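PDB 5C5V: acidocalcisomal pyrophosphatase from Trypanosoma brucei brucei, which probably hydrolyses inorganic pyrophosphate to phosphate with the help of magnesium ions. Local coordinates for residues G199-T204 against V223-I228; T204-E209 against T217-P222. All coordinates share one frame; numbering follows the deposited sequence.

Contact 1 joins the ends of the connection between strands 197-200 and 224-227, and contact 2 lies within that connection. Their centres are about 13 Å apart. They share Thr204 and also pack together: Ala200 CB of contact 1 comes to 3.8 Å from Pro222 CB of contact 2. Both lead to the imidodiphosphate pocket. Asp224 of contact 1 and Asp219 of contact 2 bind the same magnesium ion, with Asp224 OD2 4.2 Å from Asp219 OD1. Asp256 adds the third protein ligand. Asp219, Asp221 and Asp224 fall in the Asp-Asn-Asp-Pro-Val-Asp sequence, which fits the signature of soluble pyrophosphatases.

Contact 1: G199-T204 against V223-I228; sequences GAFPQT and VDAVEI. With MG (magnesium ion), chain E; MG (magnesium ion), chain G; 2PN (imidodiphosphoric acid), chain C.
Phe201 CE2 comes to 3.5 Å from Ala225 CB, obliquely to the ring, and Val223 CG1 lies at its edge, 4.0 Å from Phe201 CD2. This apolar side is the tight one. Phe201 CG stands anti to its own carbonyl carbon (chi1 -70°), which brings the ring beside Val223 and Ala225. Val259 of strand 254-263 and Ile323 of helix 316-336 also touch it.

The backbones pair antiparallel. Gly199 and Ala225 form a hydrogen-bonded pair through both N-H groups. Phe201 N then reaches Val223 O at 3.0 Å. Where the strands part, a side chain continues the ladder past this last backbone bond. Thr204 OG1 accepts from Val223 N at 2.9 Å and donates to Phe201 O at 2.8 Å, so the buried hydroxyl has two partners.

The other side is polar and holds ordered, metal-bound water. Asp224 OD1 binds one magnesium ion and Asp224 OD2 a second, each at 2.0 Å, with water 2 bridging the two ions. Lys258 NZ also hydrogen-bonds to Asp224 OD2. Imidodiphosphate O5 and O6 each take one of these ions. The carboxylate thus holds two metals against one phosphoryl group of the substrate analogue, as expected for a pyrophosphatase active site.

Contact 2: T204-E209 against T217-P222; sequences TWESTE and TGDNDP. With MG (magnesium ion), chain E.
Thr204 O faces Pro222 CA at 3.5 Å in a CA-H...O contact, and it also accepts a hydrogen bond from Trp129.

Trp205 comes next. Its CG is anti to the backbone N (chi1 178°), and the indole reaches across to Asn220. Trp205 NE1 donates to Asn220 OD1 at 3.0 Å. The oxygen lies near the ring plane, but the bond is bent (143°), and the amide is turned well out of the indole plane. Ser207 CA sits over one face of the indole, toward its rim.

Glu206 is the centre of an inverse gamma turn and bonds with both backbone groups. Glu206 N donates to Asp221 O at 2.8 Å, and Glu206 O accepts from Asn220 N at 3.0 Å. Gly218 CA makes a CA-H...O contact with the same Glu206 O; a CB there would clash with this oxygen. The Glu206 side chain bends at chi2 (-83°). Its CB and CG lie beside the Asp219 carboxylate, with Glu206 CG 3.5 Å from Asp219 OD2, and the two carboxylates stand perpendicular.

Ser207 O accepts from Gly218 N at 2.9 Å. Ser207 OG takes the N-H of Glu209, an ST turn. Thr208 CG2, a methyl, presses on Asn220 OD1 at 3.3 Å, beside the indole bond.

The backbone bonds hold 217-222 beside 204-209, consistent with a second-shell role. Asp219 OD1 binds the magnesium ion directly at 2.2 Å, while Asp219 OD2 and Pro222 O both accept from its water ligand, water 1, and so would orient it.

Contact 1: G199-T204 against V223-I228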
# COMPACT_ATOMS: atom_id res chain seq x y z
N GLY A 199 -7.09 2.79 23.01
CA GLY A 199 -6.28 3.45 24.02
C GLY A 199 -6.71 4.87 24.29
O GLY A 199 -7.89 5.18 24.33
N ALA A 200 -5.74 5.76 24.47
CA ALA A 200 -6.05 7.12 24.88
C ALA A 200 -5.02 8.12 24.37
O ALA A 200 -3.91 7.74 23.96
CB ALA A 200 -6.15 7.19 26.40
N PHE A 201 -5.41 9.39 24.38
CA PHE A 201 -4.49 10.46 24.06
C PHE A 201 -3.94 11.04 25.36
O PHE A 201 -4.71 11.41 26.25
CB PHE A 201 -5.19 11.57 23.25
CG PHE A 201 -5.53 11.17 21.83
CD1 PHE A 201 -4.53 10.94 20.89
CD2 PHE A 201 -6.84 11.00 21.44
CE1 PHE A 201 -4.84 10.58 19.59
CE2 PHE A 201 -7.16 10.63 20.13
CZ PHE A 201 -6.15 10.43 19.21
N PRO A 202 -2.61 11.14 25.46
CA PRO A 202 -2.02 11.77 26.65
C PRO A 202 -2.39 13.25 26.72
O PRO A 202 -2.75 13.82 25.69
CB PRO A 202 -0.51 11.57 26.44
CG PRO A 202 -0.35 11.48 24.96
CD PRO A 202 -1.58 10.74 24.48
N GLN A 203 -2.31 13.85 27.91
CA GLN A 203 -2.50 15.29 28.10
C GLN A 203 -3.90 15.74 27.65
O GLN A 203 -4.08 16.84 27.13
CB GLN A 203 -1.42 16.09 27.36
CG GLN A 203 -0.00 15.65 27.73
CD GLN A 203 1.10 16.51 27.11
OE1 GLN A 203 0.95 17.07 26.01
NE2 GLN A 203 2.22 16.63 27.82
N THR A 204 -4.87 14.85 27.84
CA THR A 204 -6.28 15.19 27.68
C THR A 204 -7.06 14.70 28.89
O THR A 204 -6.62 13.79 29.60
CB THR A 204 -6.91 14.57 26.42
OG1 THR A 204 -6.87 13.14 26.53
CG2 THR A 204 -6.18 15.00 25.16
N VAL A 223 -9.06 11.27 26.81
CA VAL A 223 -9.85 11.04 25.61
C VAL A 223 -9.51 9.69 24.96
O VAL A 223 -8.33 9.34 24.80
CB VAL A 223 -9.65 12.19 24.59
CG1 VAL A 223 -10.31 11.87 23.25
CG2 VAL A 223 -10.19 13.49 25.16
N ASP A 224 -10.55 8.95 24.59
CA ASP A 224 -10.40 7.61 24.05
C ASP A 224 -10.17 7.62 22.55
O ASP A 224 -10.76 8.42 21.83
CB ASP A 224 -11.63 6.77 24.40
CG ASP A 224 -11.80 6.54 25.90
OD1 ASP A 224 -10.78 6.30 26.59
OD2 ASP A 224 -12.94 6.61 26.38
N ALA A 225 -9.32 6.71 22.08
CA ALA A 225 -9.01 6.64 20.66
C ALA A 225 -9.10 5.20 20.12
O ALA A 225 -8.73 4.24 20.80
CB ALA A 225 -7.62 7.21 20.39
N VAL A 226 -9.62 5.07 18.90
CA VAL A 226 -9.64 3.79 18.22
C VAL A 226 -8.73 3.89 17.00
O VAL A 226 -8.99 4.67 16.09
CB VAL A 226 -11.07 3.41 17.77
CG1 VAL A 226 -11.13 1.94 17.40
CG2 VAL A 226 -12.05 3.71 18.89
N GLU A 227 -7.66 3.11 16.98
CA GLU A 227 -6.76 3.16 15.84
C GLU A 227 -7.06 2.01 14.85
O GLU A 227 -7.00 0.84 15.21
CB GLU A 227 -5.30 3.10 16.32
CG GLU A 227 -4.28 3.42 15.26
CD GLU A 227 -4.01 2.25 14.33
OE1 GLU A 227 -4.04 1.09 14.80
OE2 GLU A 227 -3.77 2.48 13.12
N ILE A 228 -7.40 2.36 13.62
CA ILE A 228 -8.04 1.38 12.72
C ILE A 228 -7.08 0.74 11.72
O ILE A 228 -7.50 0.05 10.81
CB ILE A 228 -9.19 2.03 11.93
CG1 ILE A 228 -8.65 3.11 10.99
CG2 ILE A 228 -10.24 2.60 12.87
CD1 ILE A 228 -9.73 3.89 10.28
MG MG E . -13.74 6.91 28.20
MG MG G . -10.83 5.45 28.37
P1 2PN C . -15.02 1.83 29.62
O1 2PN C . -14.51 1.53 31.06
O2 2PN C . -16.14 2.89 29.71
O3 2PN C . -15.48 0.50 28.96
N1 2PN C . -13.77 2.38 28.72
P2 2PN C . -13.06 3.84 28.89
O4 2PN C . -12.61 4.06 30.38
O5 2PN C . -14.11 4.88 28.54
O6 2PN C . -11.90 3.95 28.00
O HOH W 1 -12.66 8.83 28.09
O HOH W 2 -12.30 6.44 29.39
O HOH W 3 -9.27 7.11 28.81
O HOH W 4 -9.87 4.47 30.16
O HOH W 5 -9.15 4.75 27.36

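Contact 2: T204-E209 against T217-P222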
# COMPACT_ATOMS: atom_id res chain seq x y z
N THR A 204 -4.87 14.85 27.84
CA THR A 204 -6.28 15.19 27.68
C THR A 204 -7.06 14.70 28.89
O THR A 204 -6.62 13.79 29.60
CB THR A 204 -6.91 14.57 26.42
OG1 THR A 204 -6.87 13.14 26.53
CG2 THR A 204 -6.18 15.00 25.16
N TRP A 205 -8.24 15.25 29.09
CA TRP A 205 -9.09 14.84 30.19
C TRP A 205 -10.55 15.18 29.89
O TRP A 205 -10.89 16.33 29.55
CB TRP A 205 -8.62 15.51 31.49
CG TRP A 205 -9.44 15.21 32.71
CD1 TRP A 205 -9.75 13.98 33.22
CD2 TRP A 205 -10.05 16.17 33.58
NE1 TRP A 205 -10.52 14.12 34.35
CE2 TRP A 205 -10.72 15.45 34.59
CE3 TRP A 205 -10.10 17.57 33.60
CZ2 TRP A 205 -11.43 16.09 35.62
CZ3 TRP A 205 -10.80 18.20 34.62
CH2 TRP A 205 -11.45 17.46 35.61
N GLU A 206 -11.42 14.18 29.99
CA GLU A 206 -12.86 14.41 29.85
C GLU A 206 -13.38 15.00 31.16
O GLU A 206 -13.84 14.28 32.05
CB GLU A 206 -13.60 13.11 29.50
CG GLU A 206 -13.13 12.46 28.21
CD GLU A 206 -13.78 13.06 26.97
OE1 GLU A 206 -14.19 14.23 27.00
OE2 GLU A 206 -13.89 12.34 25.95
N SER A 207 -13.29 16.32 31.26
CA SER A 207 -13.55 17.05 32.49
C SER A 207 -14.92 16.76 33.12
O SER A 207 -15.95 16.80 32.45
CB SER A 207 -13.43 18.55 32.24
OG SER A 207 -13.76 19.27 33.40
N THR A 208 -14.90 16.53 34.43
CA THR A 208 -16.12 16.37 35.20
C THR A 208 -16.75 17.72 35.54
O THR A 208 -17.79 17.78 36.18
CB THR A 208 -15.86 15.60 36.49
OG1 THR A 208 -14.94 16.33 37.32
CG2 THR A 208 -15.29 14.23 36.19
N GLU A 209 -16.11 18.81 35.13
CA GLU A 209 -16.62 20.14 35.44
C GLU A 209 -17.21 20.81 34.20
O GLU A 209 -17.71 21.93 34.27
CB GLU A 209 -15.51 21.04 36.02
CG GLU A 209 -14.74 20.46 37.20
CD GLU A 209 -13.69 21.45 37.76
N THR A 217 -21.49 15.78 31.67
CA THR A 217 -20.07 16.05 31.89
C THR A 217 -19.27 14.85 31.38
O THR A 217 -19.87 13.88 30.89
CB THR A 217 -19.76 16.31 33.37
OG1 THR A 217 -20.13 15.17 34.15
CG2 THR A 217 -20.56 17.52 33.87
N GLY A 218 -17.94 14.91 31.46
CA GLY A 218 -17.08 13.88 30.90
C GLY A 218 -16.89 12.67 31.79
O GLY A 218 -17.26 12.69 32.96
N ASP A 219 -16.29 11.61 31.25
CA ASP A 219 -16.17 10.36 32.00
C ASP A 219 -14.92 10.33 32.88
O ASP A 219 -14.53 9.27 33.37
CB ASP A 219 -16.21 9.15 31.05
CG ASP A 219 -14.86 8.84 30.41
OD1 ASP A 219 -14.64 7.66 30.08
OD2 ASP A 219 -14.01 9.76 30.23
N ASN A 220 -14.29 11.49 33.07
CA ASN A 220 -13.19 11.65 34.02
C ASN A 220 -11.90 10.92 33.63
O ASN A 220 -11.07 10.62 34.48
CB ASN A 220 -13.64 11.18 35.41
CG ASN A 220 -12.81 11.78 36.54
OD1 ASN A 220 -12.29 12.89 36.42
ND2 ASN A 220 -12.69 11.05 37.64
N ASP A 221 -11.73 10.64 32.34
CA ASP A 221 -10.60 9.88 31.82
C ASP A 221 -9.95 10.62 30.66
O ASP A 221 -10.55 11.53 30.09
CB ASP A 221 -11.04 8.49 31.33
CG ASP A 221 -10.80 7.39 32.36
OD1 ASP A 221 -9.76 7.41 33.05
OD2 ASP A 221 -11.64 6.47 32.46
N PRO A 222 -8.72 10.23 30.29
CA PRO A 222 -8.18 10.76 29.03
C PRO A 222 -9.12 10.45 27.86
O PRO A 222 -9.88 9.49 27.93
CB PRO A 222 -6.85 10.01 28.88
CG PRO A 222 -6.50 9.61 30.26
CD PRO A 222 -7.77 9.33 30.96
MG MG E . -13.74 6.91 28.20
O HOH W 6 -19.81 16.34 36.69
O HOH W 1 -12.66 8.83 28.09
O HOH W 2 -12.30 6.44 29.39